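PDB 3TRC: phosphoenolpyruvate-protein phosphotransferase from Coxiella burnetii, which probably transfers the phosphoryl group of phosphoenolpyruvate to a histidine of a partner protein, the present chain being its GAF domain. Local coordinates for residues R11-E16 with V31-E36; E16-P21 with A156-H161. All coordinates share one frame; numbering follows the deposited sequence.

Contact 1 of 2, residues R11-E16 with V31-E36; sequences RQITQE and VVRLCE
Arg-33 reaches from helix 23-37 to Glu-16 and Ile-13 on helix 3-19, joining the first two helices of this GAF domain, a helical hairpin linked by a short turn. Its side chain begins in apolar company: Arg-33 CB lies about 3.9 Å from Ile-13 CD1 in one of the two conformers modelled for the isoleucine. Ile-13 suits this buried place because its branched chain is wholly apolar, and the residue also meets Leu-29 and Val-30, and Leu-151 of helix 142-164. Beyond CB, chi2 (-59°) turns CD back, and CG and CD both pass OE1 of Glu-16. Then comes Arg-33 NE, which donates to Glu-16 OE1 over 2.8 Å. Beyond CZ, Arg-33 NH2 donates to Glu-16 OE2 at 2.9 Å. This is a side-on, two-nitrogen grip in which each oxygen uses its syn lone pair, and the carboxylate and guanidinium planes lie only 18° apart. Arginine fits because NE and NH2 match the spacing of the two oxygens, and paired bonds hinder rotation of both groups. Glutamate fits because its chain, extended beyond CG, carries the charge over to the other helix. OE2 also receives a weak bond from Gln-12 NE2. At the far edge of the guanidinium, Arg-33 NH1 donates almost in its plane to Glu-36 OE1, 2.8 Å away, completing a three-residue salt-bridge network.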
loop_
_atom_site.group_PDB
_atom_site.type_symbol
_atom_site.label_atom_id
_atom_site.label_comp_id
_atom_site.label_asym_id
_atom_site.label_seq_id
_atom_site.Cartn_x
_atom_site.Cartn_y
_atom_site.Cartn_z
ATOM N N ARG A 11 5.973 -4.264 0.838
ATOM C CA ARG A 11 6.152 -4.461 -0.589
ATOM C C ARG A 11 5.627 -5.832 -1.013
ATOM O O ARG A 11 4.850 -5.943 -1.959
ATOM C CB ARG A 11 7.632 -4.319 -0.945
ATOM C CG ARG A 11 7.933 -4.245 -2.428
ATOM C CD ARG A 11 9.437 -4.305 -2.650
ATOM N NE ARG A 11 10.014 -5.526 -2.089
ATOM C CZ ARG A 11 11.285 -5.655 -1.723
ATOM N NH1 ARG A 11 12.121 -4.634 -1.850
ATOM N NH2 ARG A 11 11.722 -6.805 -1.222
ATOM N N GLN A 12 6.042 -6.871 -0.293
ATOM C CA GLN A 12 5.658 -8.243 -0.616
ATOM C C GLN A 12 4.170 -8.521 -0.385
ATOM O O GLN A 12 3.521 -9.168 -1.210
ATOM C CB GLN A 12 6.516 -9.244 0.170
ATOM C CG GLN A 12 6.033 -10.694 0.101
ATOM C CD GLN A 12 6.310 -11.363 -1.241
ATOM O OE1 GLN A 12 7.095 -10.866 -2.050
ATOM N NE2 GLN A 12 5.666 -12.500 -1.476
ATOM N N ILE A 13 3.631 -8.037 0.732
ATOM C CA ILE A 13 2.230 -8.298 1.051
ATOM C C ILE A 13 1.267 -7.476 0.193
ATOM O O ILE A 13 0.186 -7.945 -0.147
ATOM C CB ILE A 13 1.920 -8.082 2.545
ATOM C CG1 ILE A 13 0.521 -8.595 2.876
ATOM C CG2 ILE A 13 2.036 -6.610 2.919
ATOM C CD1 ILE A 13 0.241 -8.663 4.359
ATOM N N THR A 14 1.657 -6.252 -0.148
ATOM C CA THR A 14 0.833 -5.406 -1.009
ATOM C C THR A 14 0.697 -6.130 -2.344
ATOM O O THR A 14 -0.380 -6.178 -2.939
ATOM C CB THR A 14 1.457 -4.007 -1.210
ATOM O OG1 THR A 14 1.662 -3.387 0.069
ATOM C CG2 THR A 14 0.542 -3.120 -2.043
ATOM N N GLN A 15 1.811 -6.708 -2.786
ATOM C CA GLN A 15 1.862 -7.543 -3.980
ATOM C C GLN A 15 0.898 -8.720 -3.883
ATOM O O GLN A 15 0.085 -8.950 -4.777
ATOM C CB GLN A 15 3.280 -8.083 -4.167
ATOM C CG GLN A 15 3.473 -8.910 -5.415
ATOM C CD GLN A 15 3.825 -8.055 -6.610
ATOM O OE1 GLN A 15 2.949 -7.475 -7.251
ATOM N NE2 GLN A 15 5.115 -7.962 -6.911
ATOM N N GLU A 16 1.002 -9.470 -2.793
ATOM C CA GLU A 16 0.176 -10.656 -2.604
ATOM C C GLU A 16 -1.318 -10.337 -2.476
ATOM O O GLU A 16 -2.156 -11.071 -2.992
ATOM C CB GLU A 16 0.665 -11.472 -1.401
ATOM C CG GLU A 16 1.941 -12.270 -1.656
ATOM C CD GLU A 16 2.331 -13.146 -0.473
ATOM O OE1 GLU A 16 2.018 -12.776 0.678
ATOM O OE2 GLU A 16 2.947 -14.208 -0.693
ATOM N N VAL A 31 -3.621 -12.188 7.615
ATOM C CA VAL A 31 -3.457 -12.594 9.008
ATOM C C VAL A 31 -2.272 -13.552 9.184
ATOM O O VAL A 31 -1.557 -13.502 10.189
ATOM C CB VAL A 31 -4.763 -13.177 9.614
ATOM C CG1 VAL A 31 -5.881 -12.150 9.525
ATOM C CG2 VAL A 31 -5.168 -14.477 8.925
ATOM N N VAL A 32 -2.046 -14.400 8.186
ATOM C CA VAL A 32 -0.931 -15.336 8.240
ATOM C C VAL A 32 0.390 -14.588 8.086
ATOM O O VAL A 32 1.329 -14.799 8.857
ATOM C CB VAL A 32 -1.039 -16.421 7.147
ATOM C CG1 VAL A 32 0.264 -17.208 7.048
ATOM C CG2 VAL A 32 -2.200 -17.360 7.441
ATOM N N ARG A 33 0.450 -13.709 7.090
ATOM C CA ARG A 33 1.677 -12.978 6.780
ATOM C C ARG A 33 2.098 -12.072 7.924
ATOM O O ARG A 33 3.281 -11.990 8.255
ATOM C CB ARG A 33 1.516 -12.159 5.491
ATOM C CG ARG A 33 1.456 -12.992 4.225
ATOM C CD ARG A 33 2.706 -13.839 4.051
ATOM N NE ARG A 33 2.713 -14.534 2.768
ATOM C CZ ARG A 33 3.263 -15.728 2.567
ATOM N NH1 ARG A 33 3.848 -16.367 3.569
ATOM N NH2 ARG A 33 3.226 -16.284 1.363
ATOM N N LEU A 34 1.136 -11.371 8.519
ATOM C CA LEU A 34 1.439 -10.500 9.648
ATOM C C LEU A 34 2.099 -11.285 10.768
ATOM O O LEU A 34 3.123 -10.872 11.310
ATOM C CB LEU A 34 0.184 -9.792 10.168
ATOM C CG LEU A 34 -0.218 -8.529 9.410
ATOM C CD1 LEU A 34 -1.352 -7.795 10.108
ATOM C CD2 LEU A 34 0.974 -7.635 9.280
ATOM N N CYS A 35 1.513 -12.425 11.116
ATOM C CA CYS A 35 2.066 -13.238 12.193
ATOM C C CYS A 35 3.475 -13.719 11.871
ATOM O O CYS A 35 4.344 -13.740 12.738
ATOM C CB CYS A 35 1.151 -14.420 12.507
ATOM S SG CYS A 35 -0.301 -13.912 13.432
ATOM N N GLU A 36 3.700 -14.108 10.621
ATOM C CA GLU A 36 5.011 -14.589 10.209
ATOM C C GLU A 36 6.052 -13.481 10.205
ATOM O O GLU A 36 7.202 -13.697 10.591
ATOM C CB GLU A 36 4.943 -15.188 8.801
ATOM C CG GLU A 36 4.184 -16.488 8.704
ATOM C CD GLU A 36 4.000 -16.928 7.262
ATOM O OE1 GLU A 36 3.998 -16.056 6.368
ATOM O OE2 GLU A 36 3.858 -18.143 7.025
#

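Contact 2 of 2, residues E16-P21 with A156-H161; sequences EVNAAP and AAEIAH
Glu-158 meets Val-17 and Asn-18 where helix 142-164 passes the C-terminal part of helix 3-19. At the start of 156-161, Ala-156 faces the other way, onto Ile-120 and Glu-122 of strand 114-122, where a small methyl lets the helix lie close to the sheet. Two residues on comes Glu-158, the residue that bridges the two segments. Its chi1 (-61°) sets CG anti to the carbonyl carbon, with Glu-158 CG against Val-17 CG1 at 3.9 Å; the bend at chi2 then turns the carboxylate, leaving Glu-158 CD 4.1 Å from Val-17 CG1. A glutamate can serve here because its aliphatic part packs on valine while its OE1 takes up a water. Glu-158 OE1 accepts a hydrogen from that water 2.8 Å away, and the water gives its other hydrogen to Val-17 O at 2.9 Å, so the last turn of helix 3-19 is joined to the carboxylate through solvent. Glu-158 OE2 and Asn-18 OD1, both acceptors, merely approach to 3.6 Å with no bond between them, their carboxylate and amide planes 53° apart. In this GAF fold the N- and C-terminal helices thus pack side by side, and Leu-23 of helix 23-37 touches Glu-158 as well. Farther along, Ile-159 and Ala-160 return to the sheet, the branched apolar chain and the compact methyl both resting on Leu-127 of strand 125-134. His-161 turns to the dimer partner, its ring meeting that of His-161 of the second subunit with the planes about 85° apart.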
loop_
_atom_site.group_PDB
_atom_site.type_symbol
_atom_site.label_atom_id
_atom_site.label_comp_id
_atom_site.label_asym_id
_atom_site.label_seq_id
_atom_site.Cartn_x
_atom_site.Cartn_y
_atom_site.Cartn_z
ATOM N N GLU A 16 1.002 -9.470 -2.793
ATOM C CA GLU A 16 0.176 -10.656 -2.604
ATOM C C GLU A 16 -1.318 -10.337 -2.476
ATOM O O GLU A 16 -2.156 -11.071 -2.992
ATOM C CB GLU A 16 0.665 -11.472 -1.401
ATOM C CG GLU A 16 1.941 -12.270 -1.656
ATOM C CD GLU A 16 2.331 -13.146 -0.473
ATOM O OE1 GLU A 16 2.018 -12.776 0.678
ATOM O OE2 GLU A 16 2.947 -14.208 -0.693
ATOM N N VAL A 17 -1.648 -9.243 -1.794
ATOM C CA VAL A 17 -3.046 -8.837 -1.656
ATOM C C VAL A 17 -3.655 -8.487 -3.008
ATOM O O VAL A 17 -4.754 -8.928 -3.335
ATOM C CB VAL A 17 -3.221 -7.646 -0.688
ATOM C CG1 VAL A 17 -4.657 -7.118 -0.743
ATOM C CG2 VAL A 17 -2.856 -8.056 0.731
ATOM N N ASN A 18 -2.938 -7.701 -3.803
ATOM C CA ASN A 18 -3.466 -7.317 -5.107
ATOM C C ASN A 18 -3.566 -8.490 -6.080
ATOM O O ASN A 18 -4.352 -8.451 -7.021
ATOM C CB ASN A 18 -2.671 -6.154 -5.705
ATOM C CG ASN A 18 -3.068 -4.821 -5.107
ATOM O OD1 ASN A 18 -4.104 -4.710 -4.449
ATOM N ND2 ASN A 18 -2.256 -3.799 -5.340
ATOM N N ALA A 19 -2.785 -9.538 -5.837
ATOM C CA ALA A 19 -2.804 -10.734 -6.682
ATOM C C ALA A 19 -3.822 -11.776 -6.212
ATOM O O ALA A 19 -4.112 -12.738 -6.921
ATOM C CB ALA A 19 -1.415 -11.353 -6.766
ATOM N N ALA A 20 -4.357 -11.586 -5.013
ATOM C CA ALA A 20 -5.363 -12.498 -4.486
ATOM C C ALA A 20 -6.599 -12.514 -5.380
ATOM O O ALA A 20 -7.046 -11.473 -5.853
ATOM C CB ALA A 20 -5.738 -12.108 -3.065
ATOM N N PRO A 21 -7.162 -13.705 -5.606
ATOM C CA PRO A 21 -8.305 -13.870 -6.513
ATOM C C PRO A 21 -9.653 -13.425 -5.933
ATOM O O PRO A 21 -10.603 -13.226 -6.691
ATOM C CB PRO A 21 -8.305 -15.374 -6.798
ATOM C CG PRO A 21 -7.644 -15.986 -5.611
ATOM C CD PRO A 21 -6.650 -14.991 -5.100
ATOM N N ALA A 156 -9.126 -1.804 3.771
ATOM C CA ALA A 156 -10.366 -1.039 3.658
ATOM C C ALA A 156 -10.821 -0.957 2.206
ATOM O O ALA A 156 -12.002 -1.146 1.894
ATOM C CB ALA A 156 -10.193 0.360 4.247
ATOM N N ALA A 157 -9.879 -0.678 1.309
ATOM C CA ALA A 157 -10.198 -0.577 -0.109
ATOM C C ALA A 157 -10.680 -1.913 -0.652
ATOM O O ALA A 157 -11.623 -1.970 -1.434
ATOM C CB ALA A 157 -8.985 -0.091 -0.899
ATOM N N GLU A 158 -10.026 -2.990 -0.237
ATOM C CA GLU A 158 -10.404 -4.322 -0.689
ATOM C C GLU A 158 -11.805 -4.711 -0.210
ATOM O O GLU A 158 -12.599 -5.264 -0.967
ATOM C CB GLU A 158 -9.355 -5.347 -0.253
ATOM C CG GLU A 158 -7.965 -5.066 -0.836
ATOM C CD GLU A 158 -7.924 -5.211 -2.351
ATOM O OE1 GLU A 158 -8.410 -6.239 -2.855
ATOM O OE2 GLU A 158 -7.417 -4.297 -3.038
ATOM N N ILE A 159 -12.113 -4.414 1.047
ATOM C CA ILE A 159 -13.446 -4.666 1.570
ATOM C C ILE A 159 -14.507 -3.805 0.872
ATOM O O ILE A 159 -15.578 -4.291 0.504
ATOM C CB ILE A 159 -13.490 -4.442 3.092
ATOM C CG1 ILE A 159 -12.520 -5.415 3.774
ATOM C CG2 ILE A 159 -14.914 -4.586 3.621
ATOM C CD1 ILE A 159 -12.359 -5.200 5.277
ATOM N N ALA A 160 -14.203 -2.528 0.684
ATOM C CA ALA A 160 -15.134 -1.636 0.003
ATOM C C ALA A 160 -15.412 -2.107 -1.421
ATOM O O ALA A 160 -16.547 -2.042 -1.902
ATOM C CB ALA A 160 -14.606 -0.211 0.006
ATOM N N HIS A 161 -14.372 -2.586 -2.098
ATOM C CA HIS A 161 -14.514 -3.041 -3.474
ATOM C C HIS A 161 -15.387 -4.290 -3.535
ATOM O O HIS A 161 -16.260 -4.404 -4.393
ATOM C CB HIS A 161 -13.141 -3.308 -4.099
ATOM C CG HIS A 161 -13.202 -3.762 -5.524
ATOM N ND1 HIS A 161 -12.846 -5.035 -5.916
ATOM C CD2 HIS A 161 -13.587 -3.116 -6.650
ATOM C CE1 HIS A 161 -13.002 -5.151 -7.223
ATOM N NE2 HIS A 161 -13.450 -4.000 -7.692
HETATM O O HOH W 1 -7.011 -7.802 -4.694
#

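In the fold
From the N terminus, helix 3-19 supplies one side of both contacts, which share Glu-16 and have centres about 12 Å apart. The chain then turns into helix 23-37, and contact 1 closes a short loop of 14 intervening residues, mostly helical. It goes on through the antiparallel sheet, with helix 78-86 on the way, before helix 142-164 returns to helix 3-19 and contact 2 closes a loop of 134 residues. Because 16-21 starts on the last residue of 11-16 and runs on before 31-36, while 156-161 comes after it, the loops cross. Together they tie helix 3-19 to two helices that touch the sheet, and both contacts have residues packed against the second subunit.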